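Local coordinates for protein OBCA, Oxalate Biosynthetic Component A (Burkholderia glumae, PDB 4NNB) that binds a magnesium ion and an oxaloacetate ion in a domain related to TIM-barrel enzymes, at residues 13-18 and 279-284; 199-204 and 247-252; 223-228 and 259-264; 314-319 and 324-329. All coordinates share one frame; numbering follows the deposited sequence.

Overall arrangement
The contacts gather round a curled, mostly parallel sheet of TIM-barrel type. Interactions 1 and 4 lie in loops beyond its strands, interaction 2 packs a loop beside strand 250-251, and interaction 3 joins strand 222-229 to helix 255-268. Interactions 1 and 2 are 10 Å apart between centres. Both meet interaction 3: Arg-228 binds carbonyls of 13-18, and Asn-251 reaches His-226. The segments of interactions 2 and 3 alternate along the chain, within the long span closed by interaction 1. Interaction 4 follows later, its centre 14 Å from interaction 1 and 24 Å from interactions 2 and 3. Interactions 1, 3 and 4 touch the oxaloacetate ion, so distant parts of the chain build one pocket.

Interaction 1: 13-18 and 279-284; sequences IGAVPK and SVRGDR. With OAA (oxaloacetate ion), chain C.
Arg-281 lies against Ala-15 and Val-16 while its guanidinium holds the oxaloacetate. Val-16 CG2 sits over one face of the flat group, offset toward the rim and 3.4 Å from Arg-281 NH1, and Ala-15 CB packs on the aliphatic stem at 3.6 Å from Arg-281 CG. In its own plane the guanidinium presents an edge to the ligand: NE and NH2 of Arg-281 both donate to oxaloacetate O4, at 3.0 and 2.8 Å, a two-pronged grip on a single oxygen. The stem bends at chi2 (116°) and chi3 (84°), which turns that edge onto the carboxylate. The other oxygen of the same group, O5, takes a hydrogen bond from Ser-279 OG at 2.8 Å. The serine hydroxyl also accepts from Arg-281 N (3.1 Å, nearly straight), an ST turn that ties the two ligand-binding residues together. A type II turn from Val-280 to Asp-283 follows, with Gly-282 taking its positive-phi corner. Further out, Phe-318 makes a cation-pi contact with Arg-281, and Asn-251 ND2 bonds to its carbonyl. The chemistry is that of a carboxylate pocket: Arg-281 takes one oxygen and Ser-279 the other, with the Tyr-324 hydroxyl also beside O5, and the charge pairing would probably favour an ionised carboxylate.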
# COMPACT_ATOMS: atom_id res chain seq x y z
N ILE A 13 3.92 -2.65 -4.12
CA ILE A 13 4.94 -2.43 -3.10
C ILE A 13 4.81 -1.09 -2.39
O ILE A 13 4.69 -1.04 -1.16
CB ILE A 13 6.37 -2.53 -3.65
CG1 ILE A 13 6.56 -3.85 -4.40
CG2 ILE A 13 7.40 -2.38 -2.51
CD1 ILE A 13 6.48 -3.72 -5.92
N GLY A 14 4.87 -0.02 -3.17
CA GLY A 14 4.84 1.32 -2.62
C GLY A 14 6.00 1.71 -1.74
O GLY A 14 7.03 1.03 -1.68
N ALA A 15 5.82 2.83 -1.05
CA ALA A 15 6.81 3.38 -0.15
C ALA A 15 6.52 3.07 1.32
O ALA A 15 7.45 2.95 2.13
CB ALA A 15 6.91 4.88 -0.35
N VAL A 16 5.25 2.96 1.67
CA VAL A 16 4.85 3.02 3.08
C VAL A 16 4.67 1.68 3.82
O VAL A 16 5.24 1.49 4.91
CB VAL A 16 3.62 3.93 3.28
CG1 VAL A 16 3.15 3.91 4.74
CG2 VAL A 16 3.96 5.37 2.84
N PRO A 17 3.89 0.73 3.26
CA PRO A 17 3.66 -0.47 4.07
C PRO A 17 4.94 -1.30 4.29
O PRO A 17 5.91 -1.16 3.54
CB PRO A 17 2.63 -1.26 3.25
CG PRO A 17 2.81 -0.79 1.83
CD PRO A 17 3.18 0.68 1.97
N LYS A 18 4.94 -2.15 5.32
CA LYS A 18 6.10 -3.00 5.57
C LYS A 18 5.73 -4.49 5.61
O LYS A 18 4.61 -4.85 5.95
CB LYS A 18 6.80 -2.58 6.88
CG LYS A 18 7.48 -1.20 6.82
CD LYS A 18 8.21 -0.86 8.12
CE LYS A 18 9.41 -1.77 8.34
NZ LYS A 18 10.12 -1.54 9.64
N SER A 279 9.91 8.12 -7.25
CA SER A 279 9.70 8.82 -5.99
C SER A 279 10.88 8.68 -5.01
O SER A 279 11.52 7.62 -4.94
CB SER A 279 8.41 8.31 -5.35
OG SER A 279 8.29 8.77 -4.03
N VAL A 280 11.18 9.74 -4.25
CA VAL A 280 12.14 9.60 -3.14
C VAL A 280 11.47 9.83 -1.78
O VAL A 280 12.12 10.25 -0.81
CB VAL A 280 13.40 10.48 -3.30
CG1 VAL A 280 14.20 10.05 -4.52
CG2 VAL A 280 13.03 11.96 -3.40
N ARG A 281 10.18 9.53 -1.72
CA ARG A 281 9.42 9.57 -0.48
C ARG A 281 10.16 8.87 0.65
O ARG A 281 10.74 7.78 0.46
CB ARG A 281 8.04 8.93 -0.68
CG ARG A 281 7.41 8.36 0.60
CD ARG A 281 6.12 9.05 1.03
NE ARG A 281 4.97 8.50 0.35
CZ ARG A 281 3.76 8.32 0.89
NH1 ARG A 281 3.50 8.65 2.14
NH2 ARG A 281 2.80 7.80 0.14
N GLY A 282 10.17 9.51 1.82
CA GLY A 282 10.84 8.98 2.99
C GLY A 282 12.30 9.38 3.01
O GLY A 282 12.99 9.23 4.01
N ASP A 283 12.77 9.90 1.88
CA ASP A 283 14.19 10.14 1.68
C ASP A 283 14.42 11.53 1.12
O ASP A 283 14.76 11.69 -0.06
CB ASP A 283 14.77 9.07 0.75
CG ASP A 283 16.27 9.19 0.57
OD1 ASP A 283 16.90 10.11 1.15
OD2 ASP A 283 16.84 8.37 -0.18
N ARG A 284 14.24 12.54 1.96
CA ARG A 284 14.72 13.88 1.67
C ARG A 284 16.21 13.89 1.32
O ARG A 284 16.92 12.91 1.57
CB ARG A 284 14.48 14.77 2.89
CG ARG A 284 14.88 14.12 4.20
CD ARG A 284 14.68 15.08 5.37
NE ARG A 284 15.12 16.42 5.01
CZ ARG A 284 15.37 17.39 5.88
NH1 ARG A 284 15.21 17.17 7.18
NH2 ARG A 284 15.77 18.57 5.45
O1 OAA C . 5.91 8.42 -8.04
O2 OAA C . 5.47 6.35 -7.21
O4 OAA C . 3.98 7.72 -2.38
O5 OAA C . 5.62 9.12 -3.17
O3 OAA C . 4.61 6.12 -4.65
C1 OAA C . 5.46 7.65 -7.08
C2 OAA C . 4.92 8.30 -5.82
C3 OAA C . 4.78 7.41 -4.61
C4 OAA C . 4.80 8.11 -3.31

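Interaction 2: 199-204 and 247-252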
# COMPACT_ATOMS: atom_id res chain seq x y z
N PRO A 199 1.83 -9.67 5.78
CA PRO A 199 2.71 -10.82 5.62
C PRO A 199 2.91 -11.19 4.16
O PRO A 199 3.67 -12.11 3.87
CB PRO A 199 1.94 -11.94 6.33
CG PRO A 199 0.49 -11.56 6.14
CD PRO A 199 0.52 -10.06 6.33
N TYR A 200 2.25 -10.47 3.24
CA TYR A 200 2.36 -10.76 1.81
C TYR A 200 3.03 -9.64 0.98
O TYR A 200 3.09 -9.74 -0.25
CB TYR A 200 0.99 -11.08 1.22
CG TYR A 200 0.18 -12.03 2.08
CD1 TYR A 200 0.58 -13.35 2.24
CD2 TYR A 200 -0.98 -11.60 2.72
CE1 TYR A 200 -0.16 -14.24 3.03
CE2 TYR A 200 -1.73 -12.48 3.52
CZ TYR A 200 -1.31 -13.80 3.67
OH TYR A 200 -2.04 -14.68 4.45
N LEU A 201 3.50 -8.59 1.64
CA LEU A 201 4.18 -7.51 0.92
C LEU A 201 5.51 -7.97 0.32
O LEU A 201 6.40 -8.43 1.04
CB LEU A 201 4.46 -6.33 1.86
CG LEU A 201 4.92 -5.08 1.11
CD1 LEU A 201 3.72 -4.38 0.48
CD2 LEU A 201 5.70 -4.13 2.03
N PRO A 202 5.66 -7.83 -1.01
CA PRO A 202 6.90 -8.24 -1.67
C PRO A 202 7.96 -7.15 -1.66
O PRO A 202 7.74 -6.04 -2.17
CB PRO A 202 6.46 -8.53 -3.11
CG PRO A 202 5.28 -7.58 -3.33
CD PRO A 202 4.65 -7.33 -1.96
N ILE A 203 9.11 -7.47 -1.08
CA ILE A 203 10.17 -6.47 -0.96
C ILE A 203 11.50 -6.91 -1.58
O ILE A 203 12.49 -6.19 -1.51
CB ILE A 203 10.37 -6.06 0.50
CG1 ILE A 203 10.79 -7.26 1.36
CG2 ILE A 203 9.09 -5.45 1.04
CD1 ILE A 203 11.04 -6.88 2.81
N THR A 204 11.50 -8.09 -2.19
CA THR A 204 12.71 -8.61 -2.83
C THR A 204 12.45 -8.79 -4.32
O THR A 204 11.29 -8.88 -4.74
CB THR A 204 13.13 -9.96 -2.23
OG1 THR A 204 12.14 -10.95 -2.54
CG2 THR A 204 13.29 -9.86 -0.72
N GLY A 247 14.45 -4.06 10.59
CA GLY A 247 14.88 -3.41 9.35
C GLY A 247 13.91 -2.32 8.93
O GLY A 247 12.70 -2.45 9.11
N SER A 248 14.43 -1.23 8.36
CA SER A 248 13.59 -0.10 7.97
C SER A 248 12.67 -0.40 6.78
O SER A 248 11.59 0.17 6.67
CB SER A 248 14.46 1.11 7.61
OG SER A 248 15.16 0.88 6.39
N GLN A 249 13.11 -1.29 5.89
CA GLN A 249 12.43 -1.53 4.61
C GLN A 249 12.16 -0.22 3.88
O GLN A 249 11.13 -0.06 3.22
CB GLN A 249 11.12 -2.31 4.81
CG GLN A 249 11.28 -3.56 5.68
CD GLN A 249 10.02 -4.39 5.71
OE1 GLN A 249 9.20 -4.31 4.79
NE2 GLN A 249 9.86 -5.19 6.76
N ARG A 250 13.10 0.72 4.03
CA ARG A 250 12.91 2.09 3.58
C ARG A 250 12.73 2.17 2.07
O ARG A 250 13.41 1.48 1.30
CB ARG A 250 14.12 2.94 4.02
CG ARG A 250 13.99 4.41 3.71
CD ARG A 250 15.23 5.21 4.15
NE ARG A 250 16.46 4.55 3.70
CZ ARG A 250 17.03 4.75 2.52
NH1 ARG A 250 16.50 5.61 1.65
NH2 ARG A 250 18.13 4.09 2.20
N ASN A 251 11.80 3.01 1.64
CA ASN A 251 11.57 3.23 0.23
C ASN A 251 12.83 3.77 -0.40
O ASN A 251 13.41 4.73 0.11
CB ASN A 251 10.45 4.23 0.01
CG ASN A 251 10.13 4.41 -1.46
OD1 ASN A 251 9.72 3.46 -2.14
ND2 ASN A 251 10.30 5.63 -1.96
N GLN A 252 13.25 3.16 -1.50
CA GLN A 252 14.51 3.51 -2.15
C GLN A 252 14.61 2.88 -3.54
O GLN A 252 14.36 1.67 -3.71
CB GLN A 252 15.69 3.04 -1.28
CG GLN A 252 17.04 3.35 -1.87
CD GLN A 252 17.25 4.85 -2.00
OE1 GLN A 252 17.11 5.60 -1.02
NE2 GLN A 252 17.56 5.31 -3.21
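Ile-203 carries CG1 between its backbone N and carbonyl carbon (chi1 62°) and reaches out through CD1, while Gln-249, with CG opposite its carbonyl carbon (chi1 -49°), runs on extended to meet it. The two side chains cross at about a right angle. Ile-203 CD1 touches Gln-249 OE1 at 3.7 Å, and the second branch, Ile-203 CG2, comes within 3.9 Å of the same oxygen; Leu-201 CD2 is a more distant neighbour. The amide oxygen is buried among hydrocarbon here, but it accepts a hydrogen bond from the backbone N of Phe-19, which fixes the amide end. Gln-249 has positive phi (49°), and just before it Ser-248 OG accepts from Arg-250 N at 3.1 Å, an ST turn. At the far end of the other segment, Thr-204 N-caps helix 205-217. The contact thus packs the loop leading into that helix against the approach to short strand 250-251, which pairs antiparallel with strand 222-229 in the curled sheet of this TIM-barrel-type domain.

Interaction 3: 223-228 and 259-264; sequences VHLHTR and DAIVPM. With MG (magnesium ion), chain B; OAA (oxaloacetate ion), chain C.
Ile-261 carries the helix side of this contact, directed toward Leu-225 and Thr-227. Its two branches divide the work: Ile-261 CG2 meets Leu-225 CD1 at 3.9 Å, and Ile-261 CD1 reaches Thr-227 CG2 at 4.0 Å. In both pairs the side chains slide past each other in opposite directions, a purely apolar fit. Thr-227 splits its character: CG2 stands opposite the carbonyl carbon and faces the helix, whereas OG1, between backbone N and carbonyl carbon (chi1 48°), bonds to Gln-252 O and to Val-254 N. Leu-225 is also enclosed by Ile-208 and Thr-212 of helix 205-217 and by Leu-274 of the neighbouring parallel strand 273-276. Strand 222-229, helix 255-268 and strand 273-276 make a beta-alpha-beta crossover of the TIM-barrel kind, with an excursion of short strands before the helix, which lies on the outer surface of the sheet. The two histidines flanking Leu-225 serve the metal instead. His-226 has its CB directed away from the helix, and its NE2 binds the magnesium ion at 2.1 Å; His-224 NE2 does so at 2.2 Å. Oxaloacetate O2 (2.2 Å from the magnesium ion) and O3, a water and Glu-475 complete six ligands. In the second shell, Asn-251 OD1 bonds to His-226 ND1 and fixes that imidazole's rotation. On the helix, Pro-263 coincides with a kink, its nitrogen making no bond to the preceding turn.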
# COMPACT_ATOMS: atom_id res chain seq x y z
N VAL A 223 1.85 -2.49 -14.17
CA VAL A 223 2.30 -2.70 -12.80
C VAL A 223 3.25 -1.58 -12.37
O VAL A 223 4.32 -1.40 -12.96
CB VAL A 223 3.00 -4.06 -12.63
CG1 VAL A 223 3.32 -4.30 -11.15
CG2 VAL A 223 2.10 -5.19 -13.18
N HIS A 224 2.84 -0.83 -11.35
CA HIS A 224 3.64 0.28 -10.80
C HIS A 224 4.53 -0.28 -9.68
O HIS A 224 4.04 -0.84 -8.71
CB HIS A 224 2.69 1.37 -10.28
CG HIS A 224 3.35 2.46 -9.49
ND1 HIS A 224 4.16 3.43 -10.07
CD2 HIS A 224 3.28 2.78 -8.18
CE1 HIS A 224 4.58 4.27 -9.14
NE2 HIS A 224 4.06 3.89 -7.97
N LEU A 225 5.84 -0.11 -9.84
CA LEU A 225 6.83 -0.74 -8.95
C LEU A 225 7.58 0.26 -8.08
O LEU A 225 7.94 1.35 -8.54
CB LEU A 225 7.85 -1.50 -9.80
CG LEU A 225 7.31 -2.72 -10.56
CD1 LEU A 225 8.40 -3.39 -11.40
CD2 LEU A 225 6.71 -3.72 -9.55
N HIS A 226 7.83 -0.14 -6.83
CA HIS A 226 8.87 0.45 -6.00
C HIS A 226 9.85 -0.64 -5.60
O HIS A 226 9.52 -1.84 -5.62
CB HIS A 226 8.30 1.00 -4.68
CG HIS A 226 7.47 2.24 -4.81
ND1 HIS A 226 7.78 3.40 -4.14
CD2 HIS A 226 6.31 2.47 -5.47
CE1 HIS A 226 6.85 4.31 -4.40
NE2 HIS A 226 5.94 3.77 -5.20
N THR A 227 11.05 -0.23 -5.19
CA THR A 227 11.98 -1.11 -4.50
C THR A 227 12.21 -0.58 -3.09
O THR A 227 11.86 0.56 -2.77
CB THR A 227 13.32 -1.22 -5.25
OG1 THR A 227 13.78 0.10 -5.60
CG2 THR A 227 13.15 -2.06 -6.52
N ARG A 228 12.80 -1.42 -2.24
CA ARG A 228 13.06 -1.08 -0.84
C ARG A 228 14.50 -1.43 -0.49
O ARG A 228 15.04 -2.42 -0.98
CB ARG A 228 12.14 -1.85 0.11
CG ARG A 228 10.64 -1.66 -0.12
CD ARG A 228 10.18 -0.24 0.13
NE ARG A 228 8.72 -0.18 0.09
CZ ARG A 228 7.94 -0.43 1.14
NH1 ARG A 228 8.48 -0.74 2.32
NH2 ARG A 228 6.62 -0.37 1.01
N ASP A 259 17.65 -4.26 -12.04
CA ASP A 259 18.43 -5.04 -13.00
C ASP A 259 17.99 -6.50 -13.00
O ASP A 259 18.07 -7.20 -14.02
CB ASP A 259 19.92 -4.97 -12.66
CG ASP A 259 20.56 -3.67 -13.10
OD1 ASP A 259 19.89 -2.88 -13.81
OD2 ASP A 259 21.74 -3.46 -12.75
N ALA A 260 17.50 -6.95 -11.85
CA ALA A 260 16.97 -8.30 -11.70
C ALA A 260 15.49 -8.35 -12.10
O ALA A 260 15.09 -9.20 -12.91
CB ALA A 260 17.16 -8.78 -10.27
N ILE A 261 14.69 -7.44 -11.56
CA ILE A 261 13.24 -7.46 -11.78
C ILE A 261 12.83 -7.33 -13.24
O ILE A 261 12.00 -8.11 -13.73
CB ILE A 261 12.50 -6.40 -10.92
CG1 ILE A 261 12.66 -6.73 -9.44
CG2 ILE A 261 11.03 -6.32 -11.30
CD1 ILE A 261 12.49 -5.53 -8.50
N VAL A 262 13.37 -6.34 -13.94
CA VAL A 262 12.94 -6.09 -15.32
C VAL A 262 13.06 -7.33 -16.22
O VAL A 262 12.06 -7.72 -16.83
CB VAL A 262 13.62 -4.84 -15.94
CG1 VAL A 262 13.28 -4.74 -17.41
CG2 VAL A 262 13.18 -3.56 -15.18
N PRO A 263 14.24 -7.97 -16.30
CA PRO A 263 14.28 -9.16 -17.16
C PRO A 263 13.57 -10.39 -16.56
O PRO A 263 13.10 -11.23 -17.34
CB PRO A 263 15.78 -9.44 -17.31
CG PRO A 263 16.38 -8.89 -16.07
CD PRO A 263 15.57 -7.65 -15.75
N MET A 264 13.49 -10.51 -15.24
CA MET A 264 12.80 -11.66 -14.66
C MET A 264 11.31 -11.61 -15.00
O MET A 264 10.71 -12.62 -15.39
CB MET A 264 13.06 -11.80 -13.16
CG MET A 264 14.49 -12.22 -12.83
SD MET A 264 14.80 -12.56 -11.09
CE MET A 264 13.95 -11.21 -10.34
MG MG B . 4.36 4.84 -6.05
O1 OAA C . 5.91 8.42 -8.04
O2 OAA C . 5.47 6.35 -7.21
O4 OAA C . 3.98 7.72 -2.38
O5 OAA C . 5.62 9.12 -3.17
O3 OAA C . 4.61 6.12 -4.65
C1 OAA C . 5.46 7.65 -7.08
C2 OAA C . 4.92 8.30 -5.82
C3 OAA C . 4.78 7.41 -4.61
C4 OAA C . 4.80 8.11 -3.31
O HOH W 1 2.49 6.06 -6.42

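Interaction 4: 314-319 and 324-329; sequences AAVVFQ and YDNAPD. With OAA (oxaloacetate ion), chain C.
Val-316 and Tyr-324 are joined by two backbone hydrogen bonds: Val-316 N to Tyr-324 O, 2.9 Å, and Tyr-324 N to Val-316 O, also 2.9 Å. They form an antiparallel hydrogen-bonded pair, a single bridge that pins together the two arms of the loop between barrel strand 308-311 and helix 328-341. A third bond extends the link: Asn-326 ND2 donates to Ala-314 O at 2.9 Å, from above the carbonyl plane, and not along a lone pair. The other end of that amide, Asn-326 OD1, takes a hydrogen bond from Arg-292. Toward the pocket, Tyr-324 OH lies 2.9 Å from oxaloacetate O5, close enough for a hydrogen bond, with O5 at the edge of the ring. The ring gets there because CG sits between the backbone N and carbonyl carbon (chi1 51°), which swings the phenol alongside Val-316, the two side chains pointing the same way. Val-316 CB then lies over one ring face, a CH-pi contact 4.3 Å from the centroid, while Val-316 CG2 touches Tyr-324 CZ at 4.1 Å. Val-316 CG1 sits over one face of the Phe-318 ring, toward its rim. Strand 317-318 pairs antiparallel with strand 383-386, whose Gln-383 touches Val-316 and Phe-318, and Ala-315 CB meets Asp-325 OD1 at the outer margin. At the pocket end, Phe-318 CE1 approaches Tyr-324 CE1 to 4.3 Å.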
# COMPACT_ATOMS: atom_id res chain seq x y z
N ALA A 314 5.55 19.02 -9.28
CA ALA A 314 5.58 19.99 -8.20
C ALA A 314 6.05 19.24 -6.97
O ALA A 314 6.04 18.00 -6.97
CB ALA A 314 4.19 20.59 -7.93
N ALA A 315 6.43 19.98 -5.93
CA ALA A 315 6.73 19.39 -4.64
C ALA A 315 5.52 18.59 -4.16
O ALA A 315 4.38 19.01 -4.34
CB ALA A 315 7.08 20.47 -3.62
N VAL A 316 5.78 17.43 -3.56
CA VAL A 316 4.69 16.62 -2.99
C VAL A 316 4.82 16.71 -1.48
O VAL A 316 5.80 16.26 -0.91
CB VAL A 316 4.77 15.15 -3.47
CG1 VAL A 316 3.67 14.31 -2.81
CG2 VAL A 316 4.61 15.07 -4.98
N VAL A 317 3.84 17.35 -0.83
CA VAL A 317 3.94 17.64 0.59
C VAL A 317 2.75 17.01 1.31
O VAL A 317 1.71 17.66 1.48
CB VAL A 317 3.96 19.16 0.86
CG1 VAL A 317 4.28 19.44 2.33
CG2 VAL A 317 4.98 19.88 -0.07
N PHE A 318 2.89 15.75 1.70
CA PHE A 318 1.81 15.02 2.37
C PHE A 318 1.48 15.68 3.71
O PHE A 318 2.38 15.97 4.49
CB PHE A 318 2.23 13.58 2.66
CG PHE A 318 2.51 12.75 1.44
CD1 PHE A 318 3.82 12.52 1.03
CD2 PHE A 318 1.48 12.17 0.71
CE1 PHE A 318 4.09 11.75 -0.09
CE2 PHE A 318 1.75 11.39 -0.41
CZ PHE A 318 3.06 11.18 -0.81
N GLN A 319 0.20 15.89 3.99
CA GLN A 319 -0.19 16.39 5.31
C GLN A 319 0.29 15.46 6.40
O GLN A 319 0.69 15.90 7.47
CB GLN A 319 -1.69 16.63 5.40
CG GLN A 319 -2.17 17.79 4.52
CD GLN A 319 -3.50 18.34 4.98
OE1 GLN A 319 -3.86 18.22 6.15
NE2 GLN A 319 -4.25 18.95 4.05
N TYR A 324 8.44 15.03 -0.76
CA TYR A 324 9.70 15.23 -1.49
C TYR A 324 9.52 16.27 -2.59
O TYR A 324 8.44 16.40 -3.19
CB TYR A 324 10.21 13.91 -2.11
CG TYR A 324 9.16 13.21 -2.92
CD1 TYR A 324 8.18 12.45 -2.30
CD2 TYR A 324 9.13 13.31 -4.31
CE1 TYR A 324 7.20 11.81 -3.02
CE2 TYR A 324 8.14 12.66 -5.05
CZ TYR A 324 7.18 11.91 -4.38
OH TYR A 324 6.19 11.26 -5.07
N ASP A 325 10.59 17.00 -2.87
CA ASP A 325 10.56 18.06 -3.87
C ASP A 325 10.66 17.48 -5.28
O ASP A 325 11.18 16.38 -5.49
CB ASP A 325 11.71 19.04 -3.63
CG ASP A 325 11.52 20.39 -4.36
OD1 ASP A 325 10.41 20.68 -4.84
OD2 ASP A 325 12.50 21.15 -4.42
N ASN A 326 10.13 18.24 -6.23
CA ASN A 326 10.40 18.02 -7.63
C ASN A 326 10.63 19.40 -8.23
O ASN A 326 9.69 20.04 -8.68
CB ASN A 326 9.23 17.32 -8.31
CG ASN A 326 8.94 15.94 -7.69
OD1 ASN A 326 9.55 14.94 -8.06
ND2 ASN A 326 8.01 15.90 -6.74
N ALA A 327 11.88 19.85 -8.21
CA ALA A 327 12.21 21.22 -8.63
C ALA A 327 12.21 21.38 -10.17
O ALA A 327 12.36 20.38 -10.89
CB ALA A 327 13.55 21.62 -8.07
N PRO A 328 12.05 22.62 -10.67
CA PRO A 328 12.07 22.85 -12.12
C PRO A 328 13.34 22.35 -12.83
O PRO A 328 13.20 21.81 -13.92
CB PRO A 328 11.96 24.37 -12.23
CG PRO A 328 11.22 24.78 -10.99
CD PRO A 328 11.75 23.87 -9.93
N ASP A 329 14.53 22.53 -12.25
CA ASP A 329 15.75 22.05 -12.92
C ASP A 329 15.82 20.53 -12.99
O ASP A 329 16.14 19.94 -14.03
CB ASP A 329 17.03 22.64 -12.29
CG ASP A 329 17.20 22.30 -10.82
OD1 ASP A 329 16.20 22.00 -10.13
OD2 ASP A 329 18.34 22.35 -10.33
O1 OAA C . 5.91 8.42 -8.04
O2 OAA C . 5.47 6.35 -7.21
O4 OAA C . 3.98 7.72 -2.38
O5 OAA C . 5.62 9.12 -3.17
O3 OAA C . 4.61 6.12 -4.65
C1 OAA C . 5.46 7.65 -7.08
C2 OAA C . 4.92 8.30 -5.82
C3 OAA C . 4.78 7.41 -4.61
C4 OAA C . 4.80 8.11 -3.31